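Local coordinates for DNA-binding protein HU (Thermus thermophilus HB8, PDB 5EKA) that binds and wraps DNA as a histone-like homodimer, stabilising it against denaturation under extreme environmental conditions, at residues Phe55-Arg60 with Ala78-Ala83. Numbering follows the deposited sequence.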
ATOM      1  N   PHE A  55       7.473  -0.353   0.299  1.00 17.59           N
ATOM      2  CA  PHE A  55       7.416  -0.330   1.755  1.00 16.89           C
ATOM      3  C   PHE A  55       8.715  -0.888   2.345  1.00 17.95           C
ATOM      4  O   PHE A  55       9.320  -1.831   1.824  1.00 18.49           O
ATOM      5  CB  PHE A  55       6.249  -1.171   2.258  1.00 16.58           C
ATOM      6  CG  PHE A  55       4.901  -0.709   1.806  1.00 17.52           C
ATOM      7  CD1 PHE A  55       4.185   0.205   2.554  1.00 18.21           C
ATOM      8  CD2 PHE A  55       4.316  -1.227   0.631  1.00 18.16           C
ATOM      9  CE1 PHE A  55       2.907   0.587   2.187  1.00 18.94           C
ATOM     10  CE2 PHE A  55       3.048  -0.825   0.277  1.00 20.04           C
ATOM     11  CZ  PHE A  55       2.367   0.101   1.032  1.00 19.63           C
ATOM     12  N   GLU A  56       9.120  -0.325   3.467  1.00 18.90           N
ATOM     13  CA  GLU A  56      10.326  -0.785   4.113  1.00 20.81           C
ATOM     14  C   GLU A  56      10.246  -0.448   5.595  1.00 21.38           C
ATOM     15  O   GLU A  56       9.443   0.357   6.012  1.00 22.59           O
ATOM     16  CB  GLU A  56      11.544  -0.100   3.487  1.00 24.23           C
ATOM     17  CG  GLU A  56      11.670   1.406   3.779  1.00 28.44           C
ATOM     18  CD  GLU A  56      12.707   2.110   2.904  1.00 35.31           C
ATOM     19  OE1 GLU A  56      13.416   1.421   2.115  1.00 38.59           O
ATOM     20  OE2 GLU A  56      12.815   3.363   3.021  1.00 39.68           O
ATOM     21  N   VAL A  57      11.070  -1.114   6.375  1.00 22.95           N
ATOM     22  CA  VAL A  57      11.217  -0.796   7.792  1.00 23.66           C
ATOM     23  C   VAL A  57      12.396   0.126   7.965  1.00 25.29           C
ATOM     24  O   VAL A  57      13.534  -0.219   7.590  1.00 26.99           O
ATOM     25  CB  VAL A  57      11.449  -2.087   8.592  1.00 23.98           C
ATOM     26  CG1 VAL A  57      11.692  -1.773  10.071  1.00 24.45           C
ATOM     27  CG2 VAL A  57      10.263  -3.004   8.409  1.00 23.36           C
ATOM     28  N   ARG A  58      12.145   1.290   8.550  1.00 25.41           N
ATOM     29  CA  ARG A  58      13.213   2.255   8.786  1.00 27.63           C
ATOM     30  C   ARG A  58      13.610   2.233  10.223  1.00 28.75           C
ATOM     31  O   ARG A  58      12.808   1.864  11.073  1.00 27.16           O
ATOM     32  CB  ARG A  58      12.763   3.628   8.353  1.00 28.62           C
ATOM     33  CG  ARG A  58      12.610   3.671   6.854  1.00 28.10           C
ATOM     34  CD  ARG A  58      12.383   5.079   6.331  1.00 30.30           C
ATOM     35  NE  ARG A  58      11.954   5.008   4.929  1.00 30.83           N
ATOM     36  CZ  ARG A  58      11.300   5.959   4.261  1.00 31.57           C
ATOM     37  NH1 ARG A  58      10.949   7.106   4.842  1.00 31.66           N
ATOM     38  NH2 ARG A  58      10.968   5.742   2.995  1.00 31.59           N
ATOM     39  N   LYS A  59      14.867   2.571  10.490  1.00 30.88           N
ATOM     40  CA  LYS A  59      15.368   2.573  11.853  1.00 33.82           C
ATOM     41  C   LYS A  59      15.723   3.975  12.381  1.00 35.41           C
ATOM     42  O   LYS A  59      16.114   4.877  11.636  1.00 35.72           O
ATOM     43  CB  LYS A  59      16.555   1.623  11.955  1.00 36.82           C
ATOM     44  CG  LYS A  59      16.162   0.167  11.820  1.00 38.94           C
ATOM     45  CD  LYS A  59      17.350  -0.779  11.721  1.00 43.50           C
ATOM     46  CE  LYS A  59      17.072  -1.942  10.772  1.00 43.57           C
ATOM     47  NZ  LYS A  59      15.899  -2.785  11.150  1.00 46.01           N
ATOM     48  N   ARG A  60      15.495   4.164  13.670  1.00 44.60           N
ATOM     49  CA  ARG A  60      15.997   5.321  14.360  1.00 44.84           C
ATOM     50  C   ARG A  60      17.022   4.781  15.362  1.00 44.32           C
ATOM     51  O   ARG A  60      16.702   3.919  16.155  1.00 42.89           O
ATOM     52  CB  ARG A  60      14.865   6.042  15.096  0.70 45.25           C
ATOM     53  CG  ARG A  60      13.548   6.178  14.326  0.70 46.15           C
ATOM     54  CD  ARG A  60      12.595   7.117  15.069  0.70 47.36           C
ATOM     55  NE  ARG A  60      11.272   7.264  14.445  0.70 48.48           N
ATOM     56  CZ  ARG A  60      10.199   6.517  14.713  0.70 48.60           C
ATOM     57  NH1 ARG A  60      10.252   5.512  15.587  0.70 47.54           N
ATOM     58  NH2 ARG A  60       9.055   6.766  14.073  0.70 50.16           N
ATOM     59  N   ALA A  78      16.603   2.833  20.505  1.00 33.78           N
ATOM     60  CA  ALA A  78      16.466   2.614  19.066  1.00 32.33           C
ATOM     61  C   ALA A  78      15.050   2.110  18.789  1.00 31.66           C
ATOM     62  O   ALA A  78      14.477   1.385  19.598  1.00 32.20           O
ATOM     63  CB  ALA A  78      17.496   1.614  18.579  1.00 32.44           C
ATOM     64  N   THR A  79      14.488   2.531  17.666  1.00 36.96           N
ATOM     65  CA  THR A  79      13.137   2.142  17.296  1.00 35.18           C
ATOM     66  C   THR A  79      13.122   1.848  15.810  1.00 32.36           C
ATOM     67  O   THR A  79      14.042   2.158  15.099  1.00 32.53           O
ATOM     68  CB  THR A  79      12.091   3.232  17.586  1.00 36.13           C
ATOM     69  OG1 THR A  79      12.552   4.466  17.076  1.00 39.58           O
ATOM     70  CG2 THR A  79      11.848   3.381  19.091  1.00 39.42           C
ATOM     71  N   GLN A  80      12.080   1.170  15.363  1.00 29.99           N
ATOM     72  CA  GLN A  80      11.959   0.904  13.934  1.00 28.09           C
ATOM     73  C   GLN A  80      10.508   0.965  13.566  1.00 25.61           C
ATOM     74  O   GLN A  80       9.652   0.697  14.395  1.00 24.54           O
ATOM     75  CB  GLN A  80      12.609  -0.422  13.547  1.00 30.36           C
ATOM     76  CG  GLN A  80      12.010  -1.661  14.160  1.00 30.82           C
ATOM     77  CD  GLN A  80      12.838  -2.926  13.886  1.00 33.93           C
ATOM     78  OE1 GLN A  80      14.069  -2.922  13.967  1.00 37.38           O
ATOM     79  NE2 GLN A  80      12.157  -4.017  13.575  1.00 34.52           N
ATOM     80  N   TYR A  81      10.249   1.354  12.331  1.00 23.51           N
ATOM     81  CA  TYR A  81       8.903   1.700  11.940  1.00 22.94           C
ATOM     82  C   TYR A  81       8.691   1.485  10.447  1.00 21.02           C
ATOM     83  O   TYR A  81       9.653   1.467   9.670  1.00 19.67           O
ATOM     84  CB  TYR A  81       8.603   3.139  12.322  1.00 24.26           C
ATOM     85  CG  TYR A  81       9.485   4.166  11.627  1.00 25.08           C
ATOM     86  CD1 TYR A  81       9.049   4.803  10.481  1.00 26.08           C
ATOM     87  CD2 TYR A  81      10.762   4.453  12.084  1.00 27.91           C
ATOM     88  CE1 TYR A  81       9.845   5.731   9.832  1.00 26.47           C
ATOM     89  CE2 TYR A  81      11.563   5.391  11.429  1.00 30.18           C
ATOM     90  CZ  TYR A  81      11.099   6.000  10.297  1.00 29.98           C
ATOM     91  OH  TYR A  81      11.885   6.929   9.632  1.00 32.10           O
ATOM     92  N   PRO A  82       7.429   1.262  10.059  1.00 20.51           N
ATOM     93  CA  PRO A  82       7.182   1.040   8.643  1.00 19.92           C
ATOM     94  C   PRO A  82       7.087   2.360   7.894  1.00 20.32           C
ATOM     95  O   PRO A  82       6.546   3.319   8.424  1.00 21.50           O
ATOM     96  CB  PRO A  82       5.822   0.311   8.641  1.00 20.32           C
ATOM     97  CG  PRO A  82       5.154   0.624   9.949  1.00 22.04           C
ATOM     98  CD  PRO A  82       6.185   1.227  10.868  1.00 21.96           C
ATOM     99  N   ALA A  83       7.516   2.366   6.636  1.00 19.16           N
ATOM    100  CA  ALA A  83       7.423   3.551   5.822  1.00 19.11           C
ATOM    101  C   ALA A  83       7.158   3.153   4.373  1.00 18.07           C
ATOM    102  O   ALA A  83       7.445   2.021   3.966  1.00 20.39           O
ATOM    103  CB  ALA A  83       8.688   4.357   5.917  1.00 20.54           C
TER
HETATM  104  O   HOH W   1      10.936   8.162   7.481  1.00 41.07           O
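Tyr81 lies between two arginines of the facing strand, Arg60 over one ring face and Arg58 over the other. The Arg60 guanidinium stacks flat, its plane 13° from the ring's and the centres 4.0 Å apart. In this one of two modelled conformers, Arg60 NH1 also donates in plane to Thr79 OG1 at 2.9 Å, which would limit its turning. From the opposite side Arg58 CB makes a CH-pi contact, 3.9 Å from the Tyr81 ring centroid. Tyr81 CG sits between backbone N and carbonyl carbon (chi1 62°), which puts the ring within range of both. Beyond CB, extended Arg58 lays its guanidinium over Ala83 CB; Arg58 NE donates to Glu56 OE2 at 2.7 Å in a salt bridge, while a water joins NH1 to Tyr81 OH. An alanine in place of Tyr81 would probably leave the Arg60 guanidinium without its stacking surface and break the water link to Arg58. On the other sheet face Val57 CG1 meets Gln80 CB at 3.8 Å, and Gln80 NE2 bonds to Val94 O of the second subunit. Six backbone hydrogen bonds join these antiparallel strands at the base of the HU beta-arm, where ring, hydroxyl and carboxylate probably help to order Arg58 and Arg60.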